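Local coordinates for protein pyridoxine 4-oxidase (Mesorhizobium loti, PDB 4HA6) that probably oxidises the 4-hydroxymethyl group of pyridoxine to give pyridoxal, passing electrons through bound FAD to molecular oxygen, as a member of the GMC oxidoreductase family, at residues G130-G133 against I134-K137; K222-N226 against Q227-L231; A349-A352 against G353-Y356. All coordinates share one frame; numbering follows the deposited sequence.

Interaction 1 of 3, residues G130-G133 against I134-K137; sequences GGDG and IHGK
An Asx turn and a histidine–carboxylate hydrogen bond, both built on D132, close the glycine-rich loop that carries H135. D132 holds CG between its backbone N and carbonyl carbon (chi1 58°), which folds the carboxylate back over the peptides that follow. OD1 takes two amides: I134 N, 2.8 Å from D132 OD1, comes from above the carboxylate plane, and H135 N, 2.7 Å from D132 OD1, is received on that oxygen's syn lone pair. D132 OD2 receives H135 ND1 at 2.9 Å, again by its syn lone pair and exactly in the ring plane, with carboxylate and ring turned 36° apart. Three bonds thus fix the carboxylate, and the one to ND1 holds the imidazole against rotation. A water inside the curve accepts from G131 N and G133 N and donates to H135 O. Both of these glycines have positive phi, and at G130 a side chain would run into K137 CB and G136 O. Behind the loop, H135 stacks on H127, just after strand 125-126, and G136 N bonds to E125 OE1 on that strand, while I134 O receives R94 and Q122, the latter from helix 114-124.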
# COMPACT_ATOMS: atom_id res chain seq x y z
N GLY A 130 -22.97 -6.08 2.19
CA GLY A 130 -22.89 -6.78 3.46
C GLY A 130 -24.12 -7.63 3.73
O GLY A 130 -25.25 -7.17 3.56
N GLY A 131 -23.90 -8.87 4.13
CA GLY A 131 -25.01 -9.79 4.31
C GLY A 131 -25.03 -10.88 3.27
O GLY A 131 -25.79 -11.84 3.40
N ASP A 132 -24.20 -10.76 2.23
CA ASP A 132 -24.16 -11.79 1.19
C ASP A 132 -23.25 -12.95 1.59
O ASP A 132 -22.99 -13.86 0.79
CB ASP A 132 -23.72 -11.21 -0.17
CG ASP A 132 -22.34 -10.54 -0.11
OD1 ASP A 132 -21.66 -10.59 0.95
OD2 ASP A 132 -21.94 -9.96 -1.15
N GLY A 133 -22.73 -12.89 2.81
CA GLY A 133 -21.80 -13.91 3.25
C GLY A 133 -20.38 -13.71 2.75
O GLY A 133 -19.47 -14.48 3.11
N ILE A 134 -20.16 -12.69 1.93
CA ILE A 134 -18.83 -12.41 1.37
C ILE A 134 -18.29 -11.05 1.81
O ILE A 134 -17.15 -10.95 2.29
CB ILE A 134 -18.84 -12.48 -0.18
CG1 ILE A 134 -19.24 -13.88 -0.64
CG2 ILE A 134 -17.48 -12.11 -0.73
CD1 ILE A 134 -19.61 -13.99 -2.11
N HIS A 135 -19.09 -10.01 1.65
CA HIS A 135 -18.67 -8.68 2.04
C HIS A 135 -19.16 -8.38 3.46
O HIS A 135 -20.12 -8.99 3.94
CB HIS A 135 -19.17 -7.64 1.04
CG HIS A 135 -18.70 -7.88 -0.37
ND1 HIS A 135 -19.42 -8.62 -1.28
CD2 HIS A 135 -17.57 -7.49 -1.01
CE1 HIS A 135 -18.76 -8.67 -2.43
NE2 HIS A 135 -17.64 -7.99 -2.29
N GLY A 136 -18.49 -7.44 4.13
CA GLY A 136 -18.80 -7.15 5.52
C GLY A 136 -19.94 -6.17 5.71
O GLY A 136 -20.18 -5.29 4.88
N LYS A 137 -20.66 -6.33 6.81
CA LYS A 137 -21.73 -5.41 7.15
C LYS A 137 -21.48 -4.87 8.55
O LYS A 137 -21.20 -5.64 9.47
CB LYS A 137 -23.08 -6.14 7.10
CG LYS A 137 -24.23 -5.35 7.75
CD LYS A 137 -25.54 -6.15 7.73
CE LYS A 137 -26.65 -5.45 8.52
NZ LYS A 137 -26.96 -4.10 7.97
O HOH W 1 -21.96 -10.56 4.46

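Interaction 2 of 3, residues K222-N226 against Q227-L231; sequences KLEGN and QVRSL
Two residues, R229 and S230, stand opposite the single residue K222: a classic beta bulge interrupts the antiparallel hairpin of strands 217-224 and 227-235. K222 O accepts both amides, R229 N at 2.7 Å from K222 O and nearly in line with the carbonyl bond, S230 N only weakly. K222 N returns a bond of 2.8 Å to S230 O. Beyond the bulge the register has shifted by one, so that L223 pairs with V228 as a non-hydrogen-bonded pair and E224 with Q227 as a hydrogen-bonded one. A type II' turn from E224 to Q227 closes the end, with G225 at its first corner, where positive phi favours glycine. E224 N gives Q227 O a straight bond of 2.9 Å, whereas Q227 N meets E224 O from well above the carbonyl plane.

V228 packs against L470, its N bonds to N472 OD1, and N226 shares a backbone bond with D471, which ties the hairpin tip to the loop before strand 473-475. The side chain of V228 lies about 8 Å from that of V218, a residue of the FAD site. L223 CD1 touches V228 CG2 at 4.0 Å. S230 OG sits 3.5 Å from K222 CB and bonds to E241 on strand 238-243, the third strand of this sheet. E224 and R229, both exposed, set CG anti to the backbone N (chi1 179° and 173°) and run outward in extended chains, their charged planes 64° apart. The salt bridge between them is long, 3.7 Å from E224 OE1 to R229 NE, and the closer touch is E224 OE1 on the methylene R229 CD, at 3.3 Å.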
# COMPACT_ATOMS: atom_id res chain seq x y z
N LYS A 222 15.47 -0.59 23.02
CA LYS A 222 16.55 -1.04 23.88
C LYS A 222 16.29 -2.44 24.41
O LYS A 222 15.17 -2.78 24.84
CB LYS A 222 16.77 -0.04 25.01
CG LYS A 222 17.23 1.33 24.52
CD LYS A 222 17.56 2.28 25.68
CE LYS A 222 18.26 3.55 25.19
NZ LYS A 222 18.67 4.43 26.34
N LEU A 223 17.32 -3.28 24.33
CA LEU A 223 17.18 -4.70 24.63
C LEU A 223 17.74 -5.08 26.00
O LEU A 223 18.69 -4.48 26.49
CB LEU A 223 17.87 -5.54 23.56
CG LEU A 223 17.15 -5.87 22.25
CD1 LEU A 223 16.17 -4.79 21.84
CD2 LEU A 223 18.15 -6.16 21.13
N GLU A 224 17.15 -6.13 26.57
CA GLU A 224 17.65 -6.78 27.75
C GLU A 224 17.38 -8.27 27.55
O GLU A 224 16.23 -8.69 27.57
CB GLU A 224 16.92 -6.26 28.99
CG GLU A 224 17.37 -6.90 30.30
CD GLU A 224 16.85 -6.15 31.52
OE1 GLU A 224 15.62 -5.95 31.63
OE2 GLU A 224 17.68 -5.75 32.36
N GLY A 225 18.44 -9.05 27.35
CA GLY A 225 18.27 -10.46 27.02
C GLY A 225 17.47 -10.64 25.74
O GLY A 225 17.76 -10.01 24.71
N ASN A 226 16.44 -11.48 25.78
CA ASN A 226 15.62 -11.71 24.60
C ASN A 226 14.36 -10.87 24.54
O ASN A 226 13.38 -11.25 23.90
CB ASN A 226 15.25 -13.18 24.48
CG ASN A 226 16.46 -14.06 24.29
OD1 ASN A 226 17.42 -13.68 23.62
ND2 ASN A 226 16.43 -15.25 24.89
N GLN A 227 14.39 -9.71 25.19
CA GLN A 227 13.24 -8.82 25.18
C GLN A 227 13.61 -7.38 24.90
O GLN A 227 14.73 -6.94 25.23
CB GLN A 227 12.55 -8.88 26.54
CG GLN A 227 11.85 -10.19 26.83
CD GLN A 227 11.01 -10.10 28.08
OE1 GLN A 227 11.50 -9.72 29.14
NE2 GLN A 227 9.73 -10.43 27.96
N VAL A 228 12.68 -6.65 24.29
CA VAL A 228 12.76 -5.19 24.24
C VAL A 228 12.32 -4.67 25.61
O VAL A 228 11.21 -4.99 26.08
CB VAL A 228 11.81 -4.58 23.19
CG1 VAL A 228 11.85 -3.07 23.30
CG2 VAL A 228 12.19 -5.03 21.76
N ARG A 229 13.17 -3.87 26.25
CA ARG A 229 12.89 -3.40 27.60
C ARG A 229 12.29 -2.00 27.57
O ARG A 229 11.36 -1.69 28.34
CB ARG A 229 14.16 -3.44 28.45
CG ARG A 229 14.03 -2.81 29.83
CD ARG A 229 15.37 -2.86 30.56
NE ARG A 229 15.34 -2.23 31.88
CZ ARG A 229 15.91 -1.06 32.16
NH1 ARG A 229 16.54 -0.38 31.21
NH2 ARG A 229 15.85 -0.56 33.39
N SER A 230 12.80 -1.16 26.68
CA SER A 230 12.29 0.20 26.57
C SER A 230 12.46 0.74 25.16
O SER A 230 13.11 0.12 24.31
CB SER A 230 13.02 1.11 27.56
OG SER A 230 14.39 1.25 27.21
N LEU A 231 11.87 1.91 24.92
CA LEU A 231 11.98 2.63 23.65
C LEU A 231 12.52 4.02 23.91
O LEU A 231 12.08 4.68 24.85
CB LEU A 231 10.60 2.79 22.99
CG LEU A 231 9.71 1.58 22.74
CD1 LEU A 231 8.96 1.22 24.01
CD2 LEU A 231 8.75 1.90 21.62

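Interaction 3 of 3, residues A349-A352 against G353-Y356; sequences APAA and GSAY
S354 grips A351 O twice. S354 OG donates to A351 O at 2.6 Å, and the amide of the same residue adds a longer bond, 3.3 Å from S354 N to A351 O. Both donors arrive from the same face of the carbonyl, the amide well above the plane and the hydroxyl tilted 27° from it. With OG lodged between the backbone N and carbonyl carbon of S354 (chi1 78°), the hydroxyl is carried back over the turn instead of out along the strand. The amide bond closes a type II beta turn from A351 to S354, with G353 at its second corner, where the positive phi of 78° suits glycine. An alanine in place of this serine is likely to cost A351 O its shorter bond, leaving the turn held there by the longer amide bond. Beside the turn, P350 CB lies 3.7 Å from S354 OG and packs on A355 CB at 3.9 Å, so the loop's proline rests on the first residue of the strand. Both P350 and A355 press on L299 of strand 293-302, and A355 also meets P341. The turn thus delivers the chain into strand 355-362, which runs antiparallel to strand 293-302: S354 bonds by its backbone to A302, Y356 to Y300, and G353 to V306 just past that strand's end.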
# COMPACT_ATOMS: atom_id res chain seq x y z
N ALA A 349 3.49 17.44 -19.68
CA ALA A 349 2.07 17.29 -19.39
C ALA A 349 1.22 18.06 -20.41
O ALA A 349 1.54 19.20 -20.74
CB ALA A 349 1.76 17.76 -17.99
N PRO A 350 0.16 17.43 -20.92
CA PRO A 350 -0.82 18.11 -21.79
C PRO A 350 -1.65 19.05 -20.94
O PRO A 350 -1.76 18.81 -19.74
CB PRO A 350 -1.71 16.96 -22.28
CG PRO A 350 -0.96 15.70 -21.98
CD PRO A 350 -0.12 15.99 -20.78
N ALA A 351 -2.23 20.09 -21.55
CA ALA A 351 -3.12 20.99 -20.82
C ALA A 351 -4.22 20.17 -20.14
O ALA A 351 -4.60 19.11 -20.64
CB ALA A 351 -3.73 22.02 -21.76
N ALA A 352 -4.70 20.65 -18.99
CA ALA A 352 -5.75 19.96 -18.26
C ALA A 352 -6.99 19.88 -19.12
O ALA A 352 -7.24 20.76 -19.94
CB ALA A 352 -6.05 20.70 -16.95
N GLY A 353 -7.76 18.81 -18.95
CA GLY A 353 -9.00 18.63 -19.69
C GLY A 353 -8.83 18.17 -21.13
O GLY A 353 -9.80 17.73 -21.76
N SER A 354 -7.60 18.24 -21.64
CA SER A 354 -7.32 17.94 -23.06
C SER A 354 -6.91 16.49 -23.33
O SER A 354 -6.83 16.05 -24.48
CB SER A 354 -6.22 18.86 -23.58
OG SER A 354 -4.95 18.41 -23.14
N ALA A 355 -6.65 15.74 -22.26
CA ALA A 355 -6.17 14.37 -22.42
C ALA A 355 -6.54 13.50 -21.23
O ALA A 355 -6.88 14.00 -20.14
CB ALA A 355 -4.65 14.35 -22.66
N TYR A 356 -6.49 12.19 -21.46
CA TYR A 356 -6.61 11.21 -20.38
C TYR A 356 -5.58 10.13 -20.62
O TYR A 356 -5.12 9.93 -21.75
CB TYR A 356 -8.01 10.61 -20.33
CG TYR A 356 -8.48 9.98 -21.63
CD1 TYR A 356 -9.12 10.74 -22.61
CD2 TYR A 356 -8.32 8.62 -21.87
CE1 TYR A 356 -9.57 10.17 -23.79
CE2 TYR A 356 -8.76 8.03 -23.05
CZ TYR A 356 -9.38 8.81 -24.00
OH TYR A 356 -9.82 8.24 -25.18

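In the fold
Following the chain from the N terminus, the three contacts come in series; none nests in or crosses another. Interaction 1 closes a loop between strands 125-126 and 141-142 and holds it near helix 114-124. Interaction 2 turns the chain between the first two strands of a three-stranded antiparallel sheet, close to the last strand of the parallel FAD-binding sheet. Interaction 3 ends the long connection after strand 333-338 and starts strand 355-362 in the large antiparallel sheet. All three are peripheral: interactions 2 and 3 lie on opposite sides of the chain's centre, their own centres about 55 Å apart, and nearest atoms of interactions 1 and 3 stay about 27 Å apart.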